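Local coordinates for protein tyrosinase (Aspergillus oryzae, PDB 6JUC) that probably catalyses the copper-dependent oxidation of L-tyrosine and L-dopa by molecular oxygen to L-dopaquinone, a step in melanin biosynthesis, at residues 69-74 with 361-366; 263-268 with 281-286; 512-517 with 541-546. The protein carries 2 engineered substitutions. All coordinates share one frame; numbering follows the deposited sequence.

Contact 1. Residues 69-74 with 361-366. With CU (copper (II) ion), chain E; PER (peroxide ion), chain G.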
loop_
_atom_site.group_PDB
_atom_site.type_symbol
_atom_site.label_atom_id
_atom_site.label_comp_id
_atom_site.label_asym_id
_atom_site.label_seq_id
_atom_site.Cartn_x
_atom_site.Cartn_y
_atom_site.Cartn_z
ATOM N N GLY B 69 8.533 2.263 -24.008
ATOM C CA GLY B 69 7.593 2.564 -25.073
ATOM C C GLY B 69 7.714 1.635 -26.255
ATOM O O GLY B 69 6.827 1.566 -27.094
ATOM N N ILE B 70 8.824 0.928 -26.401
ATOM C CA ILE B 70 8.948 -0.055 -27.479
ATOM C C ILE B 70 7.865 -1.123 -27.353
ATOM O O ILE B 70 7.328 -1.616 -28.341
ATOM C CB ILE B 70 10.335 -0.728 -27.469
ATOM C CG1 ILE B 70 11.469 0.253 -27.797
ATOM C CG2 ILE B 70 10.396 -1.941 -28.390
ATOM C CD1 ILE B 70 12.864 -0.248 -27.526
ATOM N N HIS B 71 7.557 -1.503 -26.117
ATOM C CA HIS B 71 6.670 -2.636 -25.857
ATOM C C HIS B 71 5.237 -2.390 -26.311
ATOM O O HIS B 71 4.646 -3.273 -26.945
ATOM C CB HIS B 71 6.713 -2.934 -24.358
ATOM C CG HIS B 71 5.859 -4.098 -23.949
ATOM N ND1 HIS B 71 4.638 -3.928 -23.343
ATOM C CD2 HIS B 71 6.046 -5.436 -24.044
ATOM C CE1 HIS B 71 4.100 -5.111 -23.098
ATOM N NE2 HIS B 71 4.933 -6.054 -23.503
ATOM N N GLY B 72 4.687 -1.222 -25.999
ATOM C CA GLY B 72 3.274 -0.917 -26.157
ATOM C C GLY B 72 3.011 0.564 -26.349
ATOM O O GLY B 72 3.640 1.216 -27.196
ATOM N N ALA B 73 2.107 1.123 -25.547
ATOM C CA ALA B 73 1.805 2.551 -25.604
ATOM C C ALA B 73 3.044 3.384 -25.283
ATOM O O ALA B 73 3.844 2.993 -24.424
ATOM C CB ALA B 73 0.670 2.870 -24.644
ATOM N N PRO B 74 3.251 4.565 -25.860
ATOM C CA PRO B 74 2.330 5.173 -26.813
ATOM C C PRO B 74 2.521 4.818 -28.278
ATOM O O PRO B 74 2.088 5.560 -29.172
ATOM C CB PRO B 74 2.616 6.669 -26.569
ATOM C CG PRO B 74 4.095 6.694 -26.308
ATOM C CD PRO B 74 4.356 5.471 -25.472
ATOM N N SER B 361 -0.565 -5.280 -15.098
ATOM C CA SER B 361 -1.579 -6.175 -15.631
ATOM C C SER B 361 -1.950 -5.797 -17.066
ATOM O O SER B 361 -2.717 -6.531 -17.674
ATOM C CB SER B 361 -2.865 -6.205 -14.784
ATOM O OG SER B 361 -3.539 -4.946 -14.873
ATOM N N SER B 362 -1.459 -4.674 -17.566
ATOM C CA SER B 362 -1.973 -4.048 -18.773
ATOM C C SER B 362 -0.930 -4.043 -19.880
ATOM O O SER B 362 0.113 -3.400 -19.748
ATOM C CB SER B 362 -2.408 -2.606 -18.446
ATOM O OG SER B 362 -2.748 -1.878 -19.619
ATOM N N VAL B 363 -1.183 -4.779 -20.960
ATOM C CA VAL B 363 -0.215 -4.859 -22.044
ATOM C C VAL B 363 0.280 -3.496 -22.488
ATOM O O VAL B 363 1.488 -3.308 -22.667
ATOM C CB VAL B 363 -0.802 -5.615 -23.260
ATOM C CG1 VAL B 363 0.149 -5.504 -24.443
ATOM C CG2 VAL B 363 -1.027 -7.067 -22.876
ATOM N N PRO B 364 -0.580 -2.511 -22.739
ATOM C CA PRO B 364 -0.073 -1.245 -23.272
ATOM C C PRO B 364 0.882 -0.502 -22.362
ATOM O O PRO B 364 1.683 0.287 -22.886
ATOM C CB PRO B 364 -1.336 -0.392 -23.453
ATOM C CG PRO B 364 -2.458 -1.370 -23.510
ATOM C CD PRO B 364 -2.044 -2.531 -22.649
ATOM N N VAL B 365 0.817 -0.735 -21.050
ATOM C CA VAL B 365 1.642 0.105 -20.177
ATOM C C VAL B 365 2.471 -0.678 -19.176
ATOM O O VAL B 365 3.137 -0.064 -18.324
ATOM C CB VAL B 365 0.770 1.114 -19.410
ATOM C CG1 VAL B 365 0.051 2.053 -20.378
ATOM C CG2 VAL B 365 -0.262 0.435 -18.520
ATOM N N ALA B 366 2.481 -2.006 -19.268
ATOM C CA ALA B 366 3.188 -2.822 -18.282
ATOM C C ALA B 366 4.681 -2.511 -18.242
ATOM O O ALA B 366 5.281 -2.590 -17.172
ATOM C CB ALA B 366 2.958 -4.306 -18.539
HETATM CU CU CU E . 4.344 -7.945 -23.138
HETATM O O1 PER G . 4.541 -9.341 -22.317
HETATM O O2 PER G . 5.080 -8.205 -21.434
HETATM O O HOH W 1 3.933 -1.548 -22.115
#
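The dinuclear copper site reaches this contact through His71, whose ring lies against the backbone of Val363 while holding one copper ion. NE2 of His71 binds the copper at 2.0 Å, and the peroxide is bound to the same copper, its O2 1.9 Å from the metal and 3.0 Å from NE2 of His71. CG of His71 stands anti to the backbone N (chi1 -179°), which extends the imidazole from the 69-74 loop toward the 361-366 loop and the metal. Val363 O lies at the edge of the ring, near its plane, 3.2 Å from CE1 of His71. A bridging water helps fix the rotation of the ring: ND1 of His71 donates to it at 2.8 Å, and the water in turn donates to Val363 O.

In this type-3 copper centre, common to the tyrosinase family, the same copper is also held by His98, while the engineered Phe107 replaces a residue at a copper-binding position. Phe372 meets the His71 imidazole edge to face.

Beyond the ring the two loops come very close, with CA of Gly72 only 4.4 Å from CA of Pro364. Just past that point Ala73 N donates to Pro364 O at 2.8 Å, a short but bent bond (135° at the hydrogen) that uses a lone pair in the carbonyl plane. CB of Ala73 packs beside CB of Pro364 at 4.0 Å, with CG1 of Val365 a little farther off. A cis peptide then leads into Pro74, and Ala73 O is hydrogen-bonded to Tyr368 OH.

Contact 2. Residues 263-268 with 281-286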
loop_
_atom_site.group_PDB
_atom_site.type_symbol
_atom_site.label_atom_id
_atom_site.label_comp_id
_atom_site.label_asym_id
_atom_site.label_seq_id
_atom_site.Cartn_x
_atom_site.Cartn_y
_atom_site.Cartn_z
ATOM N N LEU B 263 0.315 -11.212 -2.017
ATOM C CA LEU B 263 -0.804 -12.114 -1.738
ATOM C C LEU B 263 -1.263 -12.797 -3.015
ATOM O O LEU B 263 -1.507 -14.007 -3.056
ATOM C CB LEU B 263 -1.943 -11.303 -1.110
ATOM C CG LEU B 263 -3.243 -12.097 -0.935
ATOM C CD1 LEU B 263 -3.076 -13.297 -0.009
ATOM C CD2 LEU B 263 -4.361 -11.198 -0.429
ATOM N N ALA B 264 -1.421 -11.993 -4.076
ATOM C CA ALA B 264 -1.821 -12.544 -5.369
ATOM C C ALA B 264 -0.827 -13.568 -5.900
ATOM O O ALA B 264 -1.213 -14.628 -6.407
ATOM C CB ALA B 264 -2.026 -11.408 -6.357
ATOM N N LEU B 265 0.453 -13.245 -5.770
ATOM C CA LEU B 265 1.525 -14.141 -6.210
ATOM C C LEU B 265 1.483 -15.513 -5.551
ATOM O O LEU B 265 1.982 -16.490 -6.109
ATOM C CB LEU B 265 2.866 -13.466 -5.905
ATOM C CG LEU B 265 4.041 -13.876 -6.784
ATOM C CD1 LEU B 265 3.904 -13.237 -8.162
ATOM C CD2 LEU B 265 5.366 -13.507 -6.128
ATOM N N ASN B 266 0.916 -15.562 -4.351
ATOM C CA ASN B 266 0.773 -16.783 -3.576
ATOM C C ASN B 266 -0.591 -17.423 -3.768
ATOM O O ASN B 266 -1.048 -18.236 -2.969
ATOM C CB ASN B 266 1.035 -16.518 -2.083
ATOM C CG ASN B 266 2.525 -16.367 -1.840
ATOM O OD1 ASN B 266 3.235 -17.365 -1.766
ATOM N ND2 ASN B 266 2.991 -15.126 -1.778
ATOM N N GLU B 267 -1.278 -17.099 -4.854
ATOM C CA GLU B 267 -2.559 -17.744 -5.158
ATOM C C GLU B 267 -2.446 -19.260 -5.082
ATOM O O GLU B 267 -1.471 -19.868 -5.517
ATOM C CB GLU B 267 -3.020 -17.292 -6.541
ATOM C CG GLU B 267 -4.447 -17.709 -6.879
ATOM C CD GLU B 267 -5.017 -16.826 -7.980
ATOM O OE1 GLU B 267 -5.534 -15.732 -7.662
ATOM O OE2 GLU B 267 -4.927 -17.254 -9.144
ATOM N N HIS B 268 -3.474 -19.840 -4.469
ATOM C CA HIS B 268 -3.617 -21.286 -4.360
ATOM C C HIS B 268 -5.093 -21.597 -4.160
ATOM O O HIS B 268 -5.899 -20.665 -3.996
ATOM C CB HIS B 268 -2.753 -21.815 -3.230
ATOM C CG HIS B 268 -3.046 -21.275 -1.879
ATOM N ND1 HIS B 268 -4.283 -21.397 -1.277
ATOM C CD2 HIS B 268 -2.251 -20.596 -1.008
ATOM C CE1 HIS B 268 -4.229 -20.817 -0.091
ATOM N NE2 HIS B 268 -3.017 -20.327 0.096
ATOM N N PRO B 281 1.950 -22.835 -3.373
ATOM C CA PRO B 281 1.656 -21.736 -4.305
ATOM C C PRO B 281 1.521 -22.291 -5.720
ATOM O O PRO B 281 2.426 -22.951 -6.225
ATOM C CB PRO B 281 2.886 -20.830 -4.224
ATOM C CG PRO B 281 3.614 -21.273 -2.996
ATOM C CD PRO B 281 3.307 -22.738 -2.833
ATOM N N THR B 282 0.389 -22.014 -6.334
ATOM C CA THR B 282 0.120 -22.472 -7.695
ATOM C C THR B 282 1.191 -22.012 -8.672
ATOM O O THR B 282 1.578 -22.776 -9.555
ATOM C CB THR B 282 -1.267 -21.974 -8.139
ATOM O OG1 THR B 282 -2.241 -22.678 -7.354
ATOM C CG2 THR B 282 -1.515 -22.275 -9.611
ATOM N N LEU B 283 1.702 -20.799 -8.524
ATOM C CA LEU B 283 2.755 -20.283 -9.400
ATOM C C LEU B 283 3.997 -21.157 -9.330
ATOM O O LEU B 283 4.672 -21.416 -10.327
ATOM C CB LEU B 283 3.109 -18.843 -9.033
ATOM C CG LEU B 283 4.240 -18.165 -9.825
ATOM C CD1 LEU B 283 3.980 -18.250 -11.330
ATOM C CD2 LEU B 283 4.373 -16.715 -9.394
ATOM N N GLN B 284 4.334 -21.658 -8.139
ATOM C CA GLN B 284 5.536 -22.489 -8.050
ATOM C C GLN B 284 5.300 -23.871 -8.649
ATOM O O GLN B 284 6.186 -24.407 -9.320
ATOM C CB GLN B 284 5.974 -22.578 -6.584
ATOM C CG GLN B 284 7.366 -23.173 -6.438
ATOM C CD GLN B 284 7.824 -23.263 -4.997
ATOM O OE1 GLN B 284 7.421 -24.207 -4.298
ATOM N NE2 GLN B 284 8.627 -22.290 -4.588
ATOM N N ASP B 285 4.122 -24.438 -8.421
ATOM C CA ASP B 285 3.701 -25.703 -9.028
ATOM C C ASP B 285 3.725 -25.585 -10.549
ATOM O O ASP B 285 4.332 -26.414 -11.229
ATOM C CB ASP B 285 2.311 -26.067 -8.508
ATOM C CG ASP B 285 1.857 -27.478 -8.776
ATOM O OD1 ASP B 285 2.314 -28.110 -9.742
ATOM O OD2 ASP B 285 0.994 -27.963 -8.008
ATOM N N MET B 286 3.098 -24.554 -11.111
ATOM C CA MET B 286 3.145 -24.302 -12.541
ATOM C C MET B 286 4.567 -24.227 -13.087
ATOM O O MET B 286 4.868 -24.798 -14.135
ATOM C CB MET B 286 2.419 -22.976 -12.845
ATOM C CG MET B 286 0.910 -23.074 -12.597
ATOM S SD MET B 286 0.103 -21.512 -13.007
ATOM C CE MET B 286 -0.010 -21.628 -14.788
HETATM O O HOH W 2 0.956 -19.035 -6.552
#
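The start of helix 282-292 is anchored here on the chain leaving helix 258-265, chiefly where Thr282 meets Glu267. Thr282 N donates to Glu267 O at 3.0 Å, and the donor lies almost on the extension of the carbonyl bond (C=O...N 163°), with 156° at the hydrogen. The next amide is served through a water: Leu283 N donates to it at 2.7 Å, and the water gives its own two protons to Leu265 O and Glu267 O. Glu267 O is therefore gripped twice, by an amide and by the water. Of the amides in the first helical turn, where no preceding turn supplies acceptors, one is thus satisfied directly and the next by way of the water.

Pro281 occupies the N-cap position of this helix, and Asn266 is the first residue to leave helical geometry after the other one, so the contact sets a helix start against a helix end across a short connection. CG of Pro281 lies alongside OD1 of Asn266, whose amide nitrogen turns to Asn262 O and Leu168 O. On the apolar side CD2 of Leu283 touches CD1 of Leu265 at 3.7 Å, the two side chains crossing at a slant. With CG anti to the backbone N (chi1 178°), Leu283 also reaches Ile331 and Val335 on helix 328-340, which carries copper ligands His332 and His336. OG1 of Thr282 rests 3.6 Å from CA of His268.

Contact 3. Residues 512-517 with 541-546. With PER (peroxide ion), chain G.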
loop_
_atom_site.group_PDB
_atom_site.type_symbol
_atom_site.label_atom_id
_atom_site.label_comp_id
_atom_site.label_asym_id
_atom_site.label_seq_id
_atom_site.Cartn_x
_atom_site.Cartn_y
_atom_site.Cartn_z
ATOM N N GLY B 512 -8.256 -21.939 -9.256
ATOM C CA GLY B 512 -7.145 -21.221 -9.872
ATOM C C GLY B 512 -7.589 -20.285 -10.974
ATOM O O GLY B 512 -8.770 -20.294 -11.340
ATOM N N SER B 513 -6.650 -19.489 -11.489
ATOM C CA SER B 513 -6.986 -18.484 -12.486
ATOM C C SER B 513 -6.069 -18.566 -13.707
ATOM O O SER B 513 -4.927 -19.016 -13.663
ATOM C CB SER B 513 -6.928 -17.075 -11.879
ATOM O OG SER B 513 -5.578 -16.737 -11.568
ATOM N N VAL B 514 -6.624 -18.086 -14.818
ATOM C CA VAL B 514 -5.911 -17.895 -16.074
ATOM C C VAL B 514 -6.162 -16.458 -16.504
ATOM O O VAL B 514 -7.321 -16.043 -16.586
ATOM C CB VAL B 514 -6.409 -18.878 -17.143
ATOM C CG1 VAL B 514 -5.936 -18.506 -18.539
ATOM C CG2 VAL B 514 -5.972 -20.301 -16.788
ATOM N N PHE B 515 -5.082 -15.717 -16.719
ATOM C CA PHE B 515 -5.252 -14.321 -17.076
ATOM C C PHE B 515 -5.015 -14.070 -18.559
ATOM O O PHE B 515 -3.955 -14.399 -19.079
ATOM C CB PHE B 515 -4.297 -13.417 -16.289
ATOM C CG PHE B 515 -4.584 -11.957 -16.531
ATOM C CD1 PHE B 515 -5.808 -11.418 -16.146
ATOM C CD2 PHE B 515 -3.643 -11.119 -17.099
ATOM C CE1 PHE B 515 -6.085 -10.077 -16.316
ATOM C CE2 PHE B 515 -3.910 -9.767 -17.264
ATOM C CZ PHE B 515 -5.115 -9.237 -16.844
ATOM N N ASN B 516 -6.017 -13.441 -19.183
ATOM C CA ASN B 516 -5.835 -13.039 -20.568
ATOM C C ASN B 516 -5.113 -11.697 -20.582
ATOM O O ASN B 516 -5.771 -10.652 -20.468
ATOM C CB ASN B 516 -7.179 -12.909 -21.279
ATOM C CG ASN B 516 -7.023 -12.351 -22.681
ATOM O OD1 ASN B 516 -5.993 -12.589 -23.317
ATOM N ND2 ASN B 516 -8.022 -11.618 -23.144
ATOM N N PHE B 517 -3.792 -11.758 -20.711
ATOM C CA PHE B 517 -2.965 -10.556 -20.817
ATOM C C PHE B 517 -3.038 -10.025 -22.247
ATOM O O PHE B 517 -2.316 -10.484 -23.134
ATOM C CB PHE B 517 -1.528 -10.917 -20.471
ATOM C CG PHE B 517 -0.557 -9.786 -20.349
ATOM C CD1 PHE B 517 -0.758 -8.706 -19.503
ATOM C CD2 PHE B 517 0.600 -9.825 -21.113
ATOM C CE1 PHE B 517 0.186 -7.705 -19.417
ATOM C CE2 PHE B 517 1.553 -8.819 -21.030
ATOM C CZ PHE B 517 1.335 -7.761 -20.179
ATOM N N SER B 541 -3.817 -22.385 -21.782
ATOM C CA SER B 541 -3.108 -22.453 -20.523
ATOM C C SER B 541 -3.524 -23.746 -19.831
ATOM O O SER B 541 -4.399 -24.485 -20.294
ATOM C CB SER B 541 -3.403 -21.224 -19.674
ATOM O OG SER B 541 -2.590 -21.172 -18.509
ATOM N N GLN B 542 -2.844 -24.017 -18.734
ATOM C CA GLN B 542 -3.097 -25.217 -17.950
ATOM C C GLN B 542 -2.946 -24.873 -16.474
ATOM O O GLN B 542 -2.087 -24.056 -16.152
ATOM C CB GLN B 542 -2.082 -26.295 -18.326
ATOM C CG GLN B 542 -2.329 -27.648 -17.677
ATOM C CD GLN B 542 -1.096 -28.531 -17.697
ATOM O OE1 GLN B 542 -0.338 -28.537 -16.723
ATOM N NE2 GLN B 542 -0.897 -29.244 -18.803
ATOM N N LEU B 543 -3.724 -25.519 -15.622
ATOM C CA LEU B 543 -3.575 -25.327 -14.188
ATOM C C LEU B 543 -3.353 -26.680 -13.525
ATOM O O LEU B 543 -3.969 -27.673 -13.913
ATOM C CB LEU B 543 -4.845 -24.726 -13.574
ATOM C CG LEU B 543 -5.088 -23.257 -13.919
ATOM C CD1 LEU B 543 -6.465 -22.828 -13.446
ATOM C CD2 LEU B 543 -3.986 -22.396 -13.312
ATOM N N PRO B 544 -2.547 -26.696 -12.482
ATOM C CA PRO B 544 -2.535 -27.894 -11.626
ATOM C C PRO B 544 -3.935 -28.070 -11.047
ATOM O O PRO B 544 -4.598 -27.047 -10.812
ATOM C CB PRO B 544 -1.557 -27.527 -10.510
ATOM C CG PRO B 544 -0.763 -26.381 -11.038
ATOM C CD PRO B 544 -1.670 -25.634 -11.977
ATOM N N ALA B 545 -4.371 -29.303 -10.838
ATOM C CA ALA B 545 -5.687 -29.504 -10.214
ATOM C C ALA B 545 -5.650 -30.629 -9.194
ATOM O O ALA B 545 -6.668 -30.999 -8.604
ATOM C CB ALA B 545 -6.714 -29.796 -11.302
ATOM N N ARG B 546 -4.486 -31.231 -8.976
ATOM C CA ARG B 546 -4.439 -32.484 -8.225
ATOM C C ARG B 546 -4.949 -32.298 -6.807
ATOM O O ARG B 546 -5.780 -33.084 -6.341
ATOM C CB ARG B 546 -3.005 -33.013 -8.202
ATOM C CG ARG B 546 -2.803 -34.393 -7.620
ATOM C CD ARG B 546 -2.830 -34.422 -6.090
ATOM N NE ARG B 546 -2.949 -35.828 -5.684
ATOM C CZ ARG B 546 -4.083 -36.520 -5.689
ATOM N NH1 ARG B 546 -5.196 -35.898 -6.065
ATOM N NH2 ARG B 546 -4.112 -37.796 -5.326
HETATM O O1 PER G . 4.541 -9.341 -22.317
HETATM O O2 PER G . 5.080 -8.205 -21.434
#
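Apolar packing carries this contact, with Leu543 and Val514 filling the gap between strands 510-516 and 538-544. Leu543 straddles the backbone of the facing strand: Leu543 CD1 lies 3.7 Å from Gly512 C, and Leu543 CD2 comes 3.5 Å from Ser513 O. CG of Leu543 sits anti to its own carbonyl carbon (chi1 -72°), and from there the two methyls fork, CD1 onto the 512-513 peptide and CD2 onto the carbonyl of the next. Val514 points back the other way. Its CG2 approaches CG of Leu543 at 4.2 Å, while CG1 reaches CB of Ser541 at 3.9 Å.

The two segments share no hydrogen bond, and the polar bonds of their strands lead elsewhere. The segment axes run nearly antiparallel, at 162°, but stay 7.9 Å apart, too far for backbone pairing; Gly512 and Val514 bond to strand 488-494 instead, and Ser541 and Leu543 to strand 470-478. On the other side of strand 510-516, Ser513 OG is hydrogen-bonded to Glu267 OE2. Asn334 grips the same strand through its side-chain amide, donating from ND2 to Ser513 O and accepting at OD1 from Phe515 N.

Aromatic contacts appear where strand 510-516 runs out toward the copper site. The Phe517 ring stacks on His336, a copper ligand, and turns its edge to the peroxide, with CE2 3.3 Å from O1 of the peroxide in the ring plane.

Strands 510-516 and 538-544 lie at or next to opposite ends of the strand order, so their side-chain packing brings the two margins of a rolled mixed sheet together. This closure belongs to the C-terminal domain of a pro-tyrosinase, and Phe517 inserted at the dinuclear site is consistent with the placeholder residue by which such domains occupy the substrate pocket before activation.

From the N terminus, the chain passes through 69-74 and travels a long way before 361-366 returns to it, so contact 1 closes a loop of 286 residues in the central domain. Contact 2 falls wholly within that loop and closes a much shorter connection of 12 residues between two helices. Contact 3 follows in series, joining two strands of the C-terminal domain and closing a loop of 23 residues, most of it not modelled. The domains meet at both ends of contact 3: Phe517 packs on Ser361 to Val363 of contact 1, with the peroxide touching both contacts, while Pro544 rests on Asp285 and Met286 of contact 2.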